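Local structure of peptidyl tryptophan dihydroxylase (Pseudomonas putida, 7CTQ) at residues A[322-328]-A[337-341]; A[245-249]-A[310-314]; A[185-189]-A[224-230]; A[70-76]-A[172-178]. The protein is an FAD-dependent monooxygenase that dihydroxylates a peptidyl tryptophan, a step essential for biogenesis of the cysteine tryptophylquinone cofactor of quinohemoprotein amine dehydrogenase. One frame throughout, in Å; residues are numbered along the deposited sequence. Where two conformers were deposited one is given.

Contact 1: A[322-328]-A[337-341]; sequences RDFYGQE and WARRQ
Y325 and Q341 meet where helix segments 322-327 and 337-341 run roughly antiparallel, their N-to-C directions 139° apart. The amide of Q341 fastens the end of the first helix: NE2 gives a nearly straight hydrogen bond to Y325 O (2.8 Å, 172° at the hydrogen) and a weak, bent one to E328 O. Y325 O lies in the Q341 amide plane, while NE2 comes from above the carbonyl plane; E328 N reaches the same oxygen from the opposite face.

R340 CG, anti to the carbonyl carbon (chi1 -81°), starts an extended chain that runs along the Y325 ring. R340 CB sits over the ring centre, 3.7 Å from the centroid, and R340 CD continues past Y325 CZ, while W337 CZ3 comes to the ring edge. W337 carries E328 CG over one face of its six-membered ring, 3.7 Å from the centroid. Y325 OH is hydrogen-bonded to D268 OD2 and W183 NE1. An alanine in place of Y325 would probably leave a gap beside the R340 methylenes and W337 CZ3, and deprive D268 of a hydrogen-bond partner.

R340 reaches T158 and D201, W337 NE1 bonds L179 O, and E328 OE2 is hydrogen-bonded to S178 OG, so helices 299-327 and 335-341 are tied to strands 158-166, 173-179 and 193-201.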
# COMPACT_ATOMS: atom_id res chain seq x y z
N ARG A 322 -3.07 -12.75 -4.86
CA ARG A 322 -3.76 -13.96 -5.27
C ARG A 322 -2.83 -14.91 -6.01
O ARG A 322 -2.83 -16.13 -5.77
CB ARG A 322 -4.95 -13.60 -6.16
CG ARG A 322 -5.56 -14.79 -6.91
CD ARG A 322 -6.29 -14.33 -8.16
NE ARG A 322 -5.35 -13.89 -9.18
CZ ARG A 322 -5.67 -13.10 -10.20
NH1 ARG A 322 -6.92 -12.67 -10.34
NH2 ARG A 322 -4.74 -12.75 -11.08
N ASP A 323 -2.03 -14.38 -6.94
CA ASP A 323 -1.11 -15.21 -7.72
C ASP A 323 -0.05 -15.85 -6.83
O ASP A 323 0.38 -16.97 -7.10
CB ASP A 323 -0.45 -14.37 -8.81
CG ASP A 323 -1.43 -13.98 -9.92
OD1 ASP A 323 -2.59 -14.42 -9.86
OD2 ASP A 323 -1.04 -13.21 -10.83
N PHE A 324 0.38 -15.16 -5.77
CA PHE A 324 1.25 -15.81 -4.79
C PHE A 324 0.53 -16.98 -4.13
O PHE A 324 1.06 -18.09 -4.06
CB PHE A 324 1.73 -14.82 -3.74
CG PHE A 324 2.80 -13.89 -4.23
CD1 PHE A 324 3.91 -14.38 -4.89
CD2 PHE A 324 2.68 -12.52 -4.06
CE1 PHE A 324 4.89 -13.52 -5.36
CE2 PHE A 324 3.65 -11.66 -4.52
CZ PHE A 324 4.76 -12.15 -5.16
N TYR A 325 -0.70 -16.76 -3.66
CA TYR A 325 -1.49 -17.86 -3.10
C TYR A 325 -1.63 -18.99 -4.10
O TYR A 325 -1.58 -20.18 -3.73
CB TYR A 325 -2.87 -17.36 -2.65
CG TYR A 325 -2.89 -16.67 -1.30
CD1 TYR A 325 -2.61 -17.38 -0.11
CD2 TYR A 325 -3.21 -15.32 -1.18
CE1 TYR A 325 -2.65 -16.74 1.14
CE2 TYR A 325 -3.25 -14.69 0.08
CZ TYR A 325 -2.96 -15.40 1.23
OH TYR A 325 -2.99 -14.77 2.46
N GLY A 326 -1.79 -18.65 -5.38
CA GLY A 326 -1.98 -19.67 -6.39
C GLY A 326 -0.74 -20.49 -6.68
O GLY A 326 -0.86 -21.61 -7.21
N GLN A 327 0.44 -19.96 -6.39
CA GLN A 327 1.66 -20.76 -6.56
C GLN A 327 1.69 -21.98 -5.65
O GLN A 327 2.37 -22.96 -5.97
CB GLN A 327 2.90 -19.89 -6.34
CG GLN A 327 3.22 -19.02 -7.54
CD GLN A 327 4.56 -18.30 -7.43
OE1 GLN A 327 4.68 -17.30 -6.73
NE2 GLN A 327 5.56 -18.82 -8.13
N GLU A 328 0.96 -21.95 -4.54
CA GLU A 328 0.86 -23.10 -3.64
C GLU A 328 -0.17 -24.07 -4.22
O GLU A 328 -1.38 -23.87 -4.06
CB GLU A 328 0.50 -22.65 -2.23
CG GLU A 328 0.19 -23.78 -1.28
CD GLU A 328 1.33 -24.78 -1.15
OE1 GLU A 328 1.27 -25.85 -1.80
OE2 GLU A 328 2.28 -24.49 -0.41
N TRP A 337 -6.92 -21.71 1.43
CA TRP A 337 -6.20 -21.50 0.19
C TRP A 337 -7.15 -21.28 -0.98
O TRP A 337 -6.99 -20.32 -1.75
CB TRP A 337 -5.27 -22.69 -0.07
CG TRP A 337 -4.15 -22.77 0.93
CD1 TRP A 337 -4.12 -23.51 2.09
CD2 TRP A 337 -2.91 -22.07 0.87
NE1 TRP A 337 -2.93 -23.32 2.74
CE2 TRP A 337 -2.16 -22.44 2.02
CE3 TRP A 337 -2.34 -21.17 -0.04
CZ2 TRP A 337 -0.89 -21.93 2.27
CZ3 TRP A 337 -1.07 -20.68 0.21
CH2 TRP A 337 -0.36 -21.06 1.35
N ALA A 338 -8.15 -22.16 -1.13
CA ALA A 338 -9.13 -22.03 -2.21
C ALA A 338 -9.81 -20.67 -2.19
O ALA A 338 -9.95 -20.02 -3.23
CB ALA A 338 -10.17 -23.14 -2.10
N ARG A 339 -10.22 -20.21 -1.01
CA ARG A 339 -10.84 -18.89 -0.91
C ARG A 339 -9.87 -17.80 -1.36
O ARG A 339 -10.28 -16.83 -2.01
CB ARG A 339 -11.32 -18.66 0.53
CG ARG A 339 -11.76 -17.25 0.85
CD ARG A 339 -13.26 -17.04 0.63
NE ARG A 339 -14.07 -17.35 1.80
CZ ARG A 339 -14.55 -16.45 2.65
NH1 ARG A 339 -15.29 -16.83 3.69
NH2 ARG A 339 -14.30 -15.16 2.48
N ARG A 340 -8.58 -17.94 -1.05
CA ARG A 340 -7.62 -16.89 -1.37
C ARG A 340 -7.03 -17.00 -2.77
O ARG A 340 -6.53 -15.99 -3.30
CB ARG A 340 -6.52 -16.88 -0.30
CG ARG A 340 -7.00 -16.12 0.92
CD ARG A 340 -6.36 -16.51 2.24
NE ARG A 340 -7.05 -15.78 3.29
CZ ARG A 340 -8.15 -16.22 3.91
NH1 ARG A 340 -8.64 -17.41 3.62
NH2 ARG A 340 -8.73 -15.46 4.84
N GLN A 341 -7.10 -18.16 -3.39
CA GLN A 341 -6.61 -18.31 -4.75
C GLN A 341 -7.60 -17.81 -5.80
O GLN A 341 -7.23 -17.70 -6.98
CB GLN A 341 -6.24 -19.78 -4.99
CG GLN A 341 -5.00 -20.19 -4.19
CD GLN A 341 -4.83 -21.70 -4.11
OE1 GLN A 341 -5.79 -22.45 -4.24
NE2 GLN A 341 -3.60 -22.15 -3.86

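Contact 2: A[245-249]-A[310-314]; sequences TAILA and IEQLF
L248 and F314 both swing their CG atoms opposite the backbone N (chi1 177° and 173°), and this sends the leucine out from its strand and the phenyl ring out from its helix to meet each other. L248 CB lands squarely over the centre of the F314 ring, 3.8 Å from the centroid and only 6° off the ring normal, a CH-pi contact.

From there the leucine forks. CD1 packs on I310 CG2 at 3.6 Å and also touches F314 CB, whereas CD2 rests on the aliphatic part of E311, 3.8 Å from CG. The E311 chain runs on extended, about at right angles to the leucine, and its carboxylate forms a salt bridge with R152. The far end of the ring reaches the strand backbone: F314 CE1 is 3.6 Å from I247 C, and A246 CB stands 4.1 Å from the same CE1. M265 and L153 also touch the F314 side chain.

Strand segment 247-249 and helix segment 310-314 run almost exactly antiparallel, their axes 9.3 Å from each other. The arrangement is helix-on-sheet packing: long helix 299-327 lies against the small antiparallel sheet of strands 153-154, 247-249 and 265-266, and apolar side chains and the E311 methylenes make up the contact.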
# COMPACT_ATOMS: atom_id res chain seq x y z
N THR A 245 -7.20 -8.37 6.92
CA THR A 245 -8.16 -8.46 5.83
C THR A 245 -7.86 -7.42 4.75
O THR A 245 -7.50 -6.27 5.05
CB THR A 245 -9.57 -8.25 6.38
OG1 THR A 245 -9.87 -9.25 7.37
CG2 THR A 245 -10.62 -8.29 5.26
N ALA A 246 -8.03 -7.81 3.49
CA ALA A 246 -7.95 -6.85 2.39
C ALA A 246 -9.14 -5.89 2.45
O ALA A 246 -10.30 -6.32 2.38
CB ALA A 246 -7.92 -7.59 1.05
N ILE A 247 -8.87 -4.59 2.57
CA ILE A 247 -9.90 -3.58 2.77
C ILE A 247 -9.66 -2.39 1.84
O ILE A 247 -8.58 -1.78 1.88
CB ILE A 247 -9.96 -3.09 4.22
CG1 ILE A 247 -10.34 -4.25 5.15
CG2 ILE A 247 -10.92 -1.90 4.34
CD1 ILE A 247 -10.07 -3.97 6.64
N LEU A 248 -10.66 -2.04 1.04
CA LEU A 248 -10.67 -0.78 0.32
C LEU A 248 -11.65 0.14 1.01
O LEU A 248 -12.81 -0.22 1.20
CB LEU A 248 -11.06 -1.01 -1.15
CG LEU A 248 -11.20 0.20 -2.08
CD1 LEU A 248 -9.90 0.95 -2.30
CD2 LEU A 248 -11.79 -0.30 -3.42
N ALA A 249 -11.19 1.34 1.38
CA ALA A 249 -12.01 2.24 2.18
C ALA A 249 -13.22 2.76 1.41
O ALA A 249 -13.12 3.11 0.23
CB ALA A 249 -11.17 3.42 2.67
N ILE A 310 -6.92 4.81 -6.19
CA ILE A 310 -6.83 3.94 -5.02
C ILE A 310 -7.50 2.60 -5.30
O ILE A 310 -6.98 1.53 -4.94
CB ILE A 310 -7.45 4.62 -3.78
CG1 ILE A 310 -6.62 5.84 -3.34
CG2 ILE A 310 -7.59 3.64 -2.64
CD1 ILE A 310 -5.15 5.54 -3.16
N GLU A 311 -8.68 2.62 -5.93
CA GLU A 311 -9.37 1.36 -6.20
C GLU A 311 -8.57 0.50 -7.18
O GLU A 311 -8.40 -0.71 -6.96
CB GLU A 311 -10.78 1.64 -6.72
CG GLU A 311 -11.51 0.38 -7.17
CD GLU A 311 -13.02 0.53 -7.19
OE1 GLU A 311 -13.70 -0.45 -7.55
OE2 GLU A 311 -13.54 1.63 -6.86
N GLN A 312 -8.03 1.10 -8.24
CA GLN A 312 -7.25 0.30 -9.19
C GLN A 312 -5.97 -0.25 -8.54
O GLN A 312 -5.60 -1.41 -8.78
CB GLN A 312 -6.93 1.13 -10.43
CG GLN A 312 -8.17 1.41 -11.27
CD GLN A 312 -8.93 0.14 -11.66
OE1 GLN A 312 -10.09 -0.07 -11.28
NE2 GLN A 312 -8.26 -0.73 -12.41
N LEU A 313 -5.29 0.55 -7.71
CA LEU A 313 -4.14 0.04 -6.97
C LEU A 313 -4.54 -1.16 -6.11
O LEU A 313 -3.91 -2.22 -6.17
CB LEU A 313 -3.52 1.14 -6.09
CG LEU A 313 -2.70 2.29 -6.72
CD1 LEU A 313 -2.27 3.28 -5.64
CD2 LEU A 313 -1.46 1.80 -7.47
N PHE A 314 -5.60 -1.00 -5.30
CA PHE A 314 -6.09 -2.08 -4.44
C PHE A 314 -6.31 -3.35 -5.23
O PHE A 314 -5.85 -4.43 -4.84
CB PHE A 314 -7.40 -1.66 -3.77
CG PHE A 314 -8.08 -2.76 -2.99
CD1 PHE A 314 -7.66 -3.08 -1.69
CD2 PHE A 314 -9.13 -3.47 -3.55
CE1 PHE A 314 -8.30 -4.09 -0.99
CE2 PHE A 314 -9.76 -4.48 -2.85
CZ PHE A 314 -9.34 -4.79 -1.57

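Contact 3: A[185-189]-A[224-230]; sequences WMARL and LVTELFD
M186 and F229 cross obliquely, with the thioether at the rim of the ring: M186 SD is 3.8 Å from F229 CE2 and lies 80° off the ring normal, an edge-on Met-aromatic contact. The methionine starts with CG wedged between its backbone N and carbonyl carbon (chi1 61°), then bends at the sulfur, and CE turns to L224 CB at 4.0 Å. V225 CG2 touches M186 SD at 3.9 Å, and L228 CD2 meets M186 CG.

Another part of that edge faces the strand backbone, F229 CE1 lying 3.5 Å from A187 O. R188 CB also touches F229 CE1 at 3.7 Å. Beyond it the arginine runs extended past the helix end, and its guanidinium stands nearly perpendicular to the D230 carboxylate, their planes 87° apart. R188 NH2 makes a salt bridge to D230 OD2 at 3.3 Å, from well above the carboxylate plane.

Helix 223-228 and F229 just after it thus pack on strand 182-188 mostly through sulfur, methyl and phenyl groups. D230 is exposed and its ion pair long, so this pairing is probably a modest addition to the apolar contact; the bond from R188 NH2 to A168 O is the stronger hold on the guanidinium.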
# COMPACT_ATOMS: atom_id res chain seq x y z
N TRP A 185 5.07 -16.32 8.80
CA TRP A 185 6.29 -15.58 8.59
C TRP A 185 7.01 -15.45 9.93
O TRP A 185 6.37 -15.16 10.95
CB TRP A 185 5.99 -14.19 8.03
CG TRP A 185 7.05 -13.17 8.28
CD1 TRP A 185 7.01 -12.14 9.18
CD2 TRP A 185 8.30 -13.06 7.59
NE1 TRP A 185 8.17 -11.40 9.09
CE2 TRP A 185 8.97 -11.94 8.13
CE3 TRP A 185 8.92 -13.79 6.57
CZ2 TRP A 185 10.23 -11.53 7.68
CZ3 TRP A 185 10.17 -13.40 6.13
CH2 TRP A 185 10.81 -12.27 6.68
N MET A 186 8.32 -15.66 9.94
CA MET A 186 9.08 -15.58 11.18
C MET A 186 10.45 -14.94 10.94
O MET A 186 11.03 -15.07 9.86
CB MET A 186 9.26 -16.96 11.82
CG MET A 186 10.01 -17.94 10.94
SD MET A 186 9.84 -19.63 11.50
CE MET A 186 8.40 -20.18 10.57
N ALA A 187 10.96 -14.27 11.97
CA ALA A 187 12.23 -13.56 11.86
C ALA A 187 12.94 -13.55 13.20
O ALA A 187 12.32 -13.53 14.27
CB ALA A 187 12.03 -12.13 11.36
N ARG A 188 14.27 -13.51 13.13
CA ARG A 188 15.12 -13.40 14.31
C ARG A 188 16.17 -12.34 14.03
O ARG A 188 16.99 -12.50 13.13
CB ARG A 188 15.77 -14.75 14.64
CG ARG A 188 16.60 -14.76 15.89
CD ARG A 188 17.47 -15.99 15.91
NE ARG A 188 18.15 -16.14 17.19
CZ ARG A 188 19.00 -17.12 17.47
NH1 ARG A 188 19.25 -18.05 16.55
NH2 ARG A 188 19.58 -17.18 18.66
N LEU A 189 16.12 -11.24 14.79
CA LEU A 189 17.04 -10.15 14.55
C LEU A 189 18.41 -10.47 15.14
O LEU A 189 18.59 -11.44 15.89
CB LEU A 189 16.50 -8.85 15.14
CG LEU A 189 15.21 -8.30 14.51
CD1 LEU A 189 14.61 -7.24 15.42
CD2 LEU A 189 15.51 -7.72 13.15
N LEU A 224 10.55 -25.61 11.24
CA LEU A 224 11.22 -24.36 10.92
C LEU A 224 11.44 -23.51 12.16
O LEU A 224 12.53 -22.96 12.36
CB LEU A 224 10.40 -23.59 9.88
CG LEU A 224 11.11 -22.86 8.74
CD1 LEU A 224 12.36 -23.62 8.29
CD2 LEU A 224 10.14 -22.71 7.59
N VAL A 225 10.42 -23.39 13.01
CA VAL A 225 10.58 -22.66 14.27
C VAL A 225 11.72 -23.26 15.10
O VAL A 225 12.54 -22.54 15.67
CB VAL A 225 9.25 -22.66 15.06
CG1 VAL A 225 9.46 -22.23 16.49
CG2 VAL A 225 8.23 -21.73 14.39
N THR A 226 11.80 -24.60 15.14
CA THR A 226 12.83 -25.26 15.95
C THR A 226 14.23 -24.92 15.44
O THR A 226 15.11 -24.53 16.22
CB THR A 226 12.61 -26.78 15.94
OG1 THR A 226 11.35 -27.09 16.56
CG2 THR A 226 13.71 -27.49 16.70
N GLU A 227 14.44 -25.06 14.13
CA GLU A 227 15.74 -24.76 13.53
C GLU A 227 16.14 -23.31 13.78
O GLU A 227 17.23 -23.04 14.29
CB GLU A 227 15.69 -25.04 12.03
CG GLU A 227 17.06 -25.00 11.35
CD GLU A 227 17.10 -25.80 10.07
OE1 GLU A 227 18.19 -26.32 9.72
OE2 GLU A 227 16.06 -25.90 9.39
N LEU A 228 15.25 -22.37 13.45
CA LEU A 228 15.61 -20.96 13.47
C LEU A 228 15.78 -20.41 14.88
O LEU A 228 16.57 -19.49 15.09
CB LEU A 228 14.54 -20.14 12.74
CG LEU A 228 14.96 -19.67 11.35
CD1 LEU A 228 14.93 -20.85 10.39
CD2 LEU A 228 14.07 -18.54 10.86
N PHE A 229 15.04 -20.94 15.86
CA PHE A 229 15.00 -20.36 17.20
C PHE A 229 15.50 -21.39 18.20
O PHE A 229 14.93 -22.48 18.31
CB PHE A 229 13.59 -19.89 17.56
CG PHE A 229 12.99 -18.94 16.57
CD1 PHE A 229 13.31 -17.59 16.61
CD2 PHE A 229 12.10 -19.39 15.62
CE1 PHE A 229 12.75 -16.70 15.70
CE2 PHE A 229 11.53 -18.51 14.70
CZ PHE A 229 11.86 -17.16 14.74
N ASP A 230 16.54 -21.04 18.95
CA ASP A 230 17.00 -21.90 20.03
C ASP A 230 16.05 -21.80 21.22
O ASP A 230 15.47 -22.80 21.65
CB ASP A 230 18.43 -21.53 20.42
CG ASP A 230 19.32 -21.29 19.21
OD1 ASP A 230 19.19 -22.04 18.22
OD2 ASP A 230 20.14 -20.35 19.24

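Contact 4: A[70-76]-A[172-178]; sequences ATRQVHW and PASAVES
H75 N to V176 O, at 2.7 Å, is the shortest of four regular backbone hydrogen bonds that knit segments 70-76 and 172-178; Q73 N to S174 O, V176 N to Q73 O and S178 N to H75 O are the others. At the start of the pair the S174 hydroxyl does double duty: OG donates to T71 O (3.0 Å) and receives a weak, bent bond from R72 NE (3.1 Å). S174 N adds another weak bond to T71 O.

R72 extends away from its backbone N (chi1 174°) and then kinks at chi3, which lays NE against S174 OG. Its NH2 carries on to a salt bridge with E86 and bonds a hexanediol molecule, probably from the crystallisation liquor. The R72 side chain is about 7 Å from the FAD at nearest atoms. A leucine in its place would probably leave E86 without this charge partner and S174 OG without the NE donor.

The pairing is parallel, 7° between strand directions, and joins strands 67-76 and 173-179 within the mixed sheet; the other neighbours of each strand run antiparallel to it.

V74 and V176 lie side by side on one face, CG2 to CG2 4.1 Å. On the other, H75 CB meets E177 CB at 3.8 Å and Q73 CB meets A175 CB. At the far end S178 CB sits over the W76 six-membered ring, 4.2 Å from the centroid and toward its rim, and V176 CG1 approaches that ring obliquely.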
# COMPACT_ATOMS: atom_id res chain seq x y z
N ALA A 70 19.49 -10.28 5.89
CA ALA A 70 19.21 -11.55 6.54
C ALA A 70 18.87 -12.59 5.49
O ALA A 70 18.20 -12.29 4.50
CB ALA A 70 18.05 -11.43 7.54
N THR A 71 19.32 -13.82 5.74
CA THR A 71 18.89 -14.95 4.94
C THR A 71 17.40 -15.23 5.16
O THR A 71 16.76 -14.65 6.05
CB THR A 71 19.72 -16.18 5.30
OG1 THR A 71 19.12 -17.35 4.72
CG2 THR A 71 19.77 -16.35 6.82
N ARG A 72 16.85 -16.14 4.36
CA ARG A 72 15.41 -16.39 4.40
C ARG A 72 15.08 -17.75 3.78
O ARG A 72 15.12 -17.88 2.55
CB ARG A 72 14.66 -15.28 3.69
CG ARG A 72 13.19 -15.54 3.56
CD ARG A 72 12.51 -14.32 3.05
NE ARG A 72 13.09 -13.12 3.64
CZ ARG A 72 12.68 -11.89 3.36
NH1 ARG A 72 13.26 -10.84 3.95
NH2 ARG A 72 11.70 -11.70 2.49
N GLN A 73 14.71 -18.72 4.61
CA GLN A 73 14.17 -19.99 4.12
C GLN A 73 12.73 -19.80 3.66
O GLN A 73 11.93 -19.14 4.34
CB GLN A 73 14.25 -21.07 5.20
CG GLN A 73 15.42 -22.05 5.04
CD GLN A 73 15.42 -23.18 6.08
OE1 GLN A 73 15.40 -24.36 5.73
NE2 GLN A 73 15.45 -22.80 7.35
N VAL A 74 12.40 -20.36 2.50
CA VAL A 74 11.05 -20.26 1.94
C VAL A 74 10.53 -21.67 1.69
O VAL A 74 11.14 -22.44 0.94
CB VAL A 74 11.03 -19.42 0.65
CG1 VAL A 74 9.89 -19.88 -0.25
CG2 VAL A 74 10.88 -17.94 0.99
N HIS A 75 9.42 -22.01 2.34
CA HIS A 75 8.77 -23.31 2.20
C HIS A 75 7.40 -23.08 1.59
O HIS A 75 6.52 -22.47 2.22
CB HIS A 75 8.66 -24.02 3.55
CG HIS A 75 9.95 -24.59 4.05
ND1 HIS A 75 11.11 -23.86 4.13
CD2 HIS A 75 10.25 -25.83 4.53
CE1 HIS A 75 12.08 -24.61 4.62
NE2 HIS A 75 11.58 -25.81 4.87
N TRP A 76 7.21 -23.56 0.36
CA TRP A 76 6.04 -23.24 -0.44
C TRP A 76 5.96 -24.19 -1.62
O TRP A 76 6.97 -24.40 -2.30
CB TRP A 76 6.14 -21.80 -0.94
CG TRP A 76 4.84 -21.12 -1.22
CD1 TRP A 76 4.13 -21.13 -2.39
CD2 TRP A 76 4.10 -20.29 -0.32
NE1 TRP A 76 3.00 -20.37 -2.26
CE2 TRP A 76 2.95 -19.84 -1.00
CE3 TRP A 76 4.29 -19.89 1.01
CZ2 TRP A 76 2.00 -19.01 -0.41
CZ3 TRP A 76 3.35 -19.07 1.60
CH2 TRP A 76 2.22 -18.64 0.89
N PRO A 172 21.16 -14.00 12.73
CA PRO A 172 19.96 -13.48 12.06
C PRO A 172 19.44 -14.41 10.97
O PRO A 172 20.21 -15.08 10.28
CB PRO A 172 20.43 -12.14 11.48
CG PRO A 172 21.89 -12.33 11.25
CD PRO A 172 22.38 -13.30 12.29
N ALA A 173 18.12 -14.43 10.82
CA ALA A 173 17.47 -15.24 9.80
C ALA A 173 15.98 -14.88 9.74
O ALA A 173 15.46 -14.16 10.59
CB ALA A 173 17.64 -16.74 10.08
N SER A 174 15.32 -15.39 8.70
CA SER A 174 13.88 -15.27 8.57
C SER A 174 13.38 -16.47 7.78
O SER A 174 14.17 -17.21 7.18
CB SER A 174 13.49 -13.95 7.90
OG SER A 174 13.91 -13.91 6.54
N ALA A 175 12.07 -16.68 7.79
CA ALA A 175 11.51 -17.80 7.04
C ALA A 175 10.03 -17.58 6.75
O ALA A 175 9.34 -16.82 7.45
CB ALA A 175 11.71 -19.13 7.77
N VAL A 176 9.56 -18.28 5.72
CA VAL A 176 8.15 -18.36 5.33
C VAL A 176 7.83 -19.83 5.09
O VAL A 176 8.59 -20.52 4.40
CB VAL A 176 7.83 -17.54 4.07
CG1 VAL A 176 6.33 -17.23 3.98
CG2 VAL A 176 8.65 -16.28 4.02
N GLU A 177 6.71 -20.30 5.65
CA GLU A 177 6.26 -21.66 5.35
C GLU A 177 4.76 -21.66 5.15
O GLU A 177 4.00 -21.01 5.89
CB GLU A 177 6.65 -22.68 6.44
CG GLU A 177 6.05 -22.44 7.81
CD GLU A 177 6.35 -23.56 8.81
OE1 GLU A 177 6.52 -24.74 8.41
OE2 GLU A 177 6.40 -23.26 10.02
N SER A 178 4.34 -22.38 4.11
CA SER A 178 2.94 -22.66 3.87
C SER A 178 2.46 -23.74 4.85
O SER A 178 3.08 -24.80 4.98
CB SER A 178 2.76 -23.12 2.42
OG SER A 178 1.71 -24.06 2.28

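In the fold
Along the chain, contact 4 closes first, contact 3 follows, then contact 2, then contact 1. Contacts 3 and 4 are close neighbours, centres 8 Å apart: strands 173-179 and 182-188 are adjacent and antiparallel in one mixed sheet, with M186 O bonded to A175 N, and helix 223-228 covers Q73 and E177 on that sheet. Contact 1 touches contact 4 through E328 and S178, its centre 19 Å away. Contacts 1 and 2 share helix 299-327, which thereby links the mixed sheet to the small sheet holding strand 247-249, with contacts 2 and 4 centred about 28 Å apart. Each contact has a side chain about 7 to 10 Å from the FAD, nearest atoms.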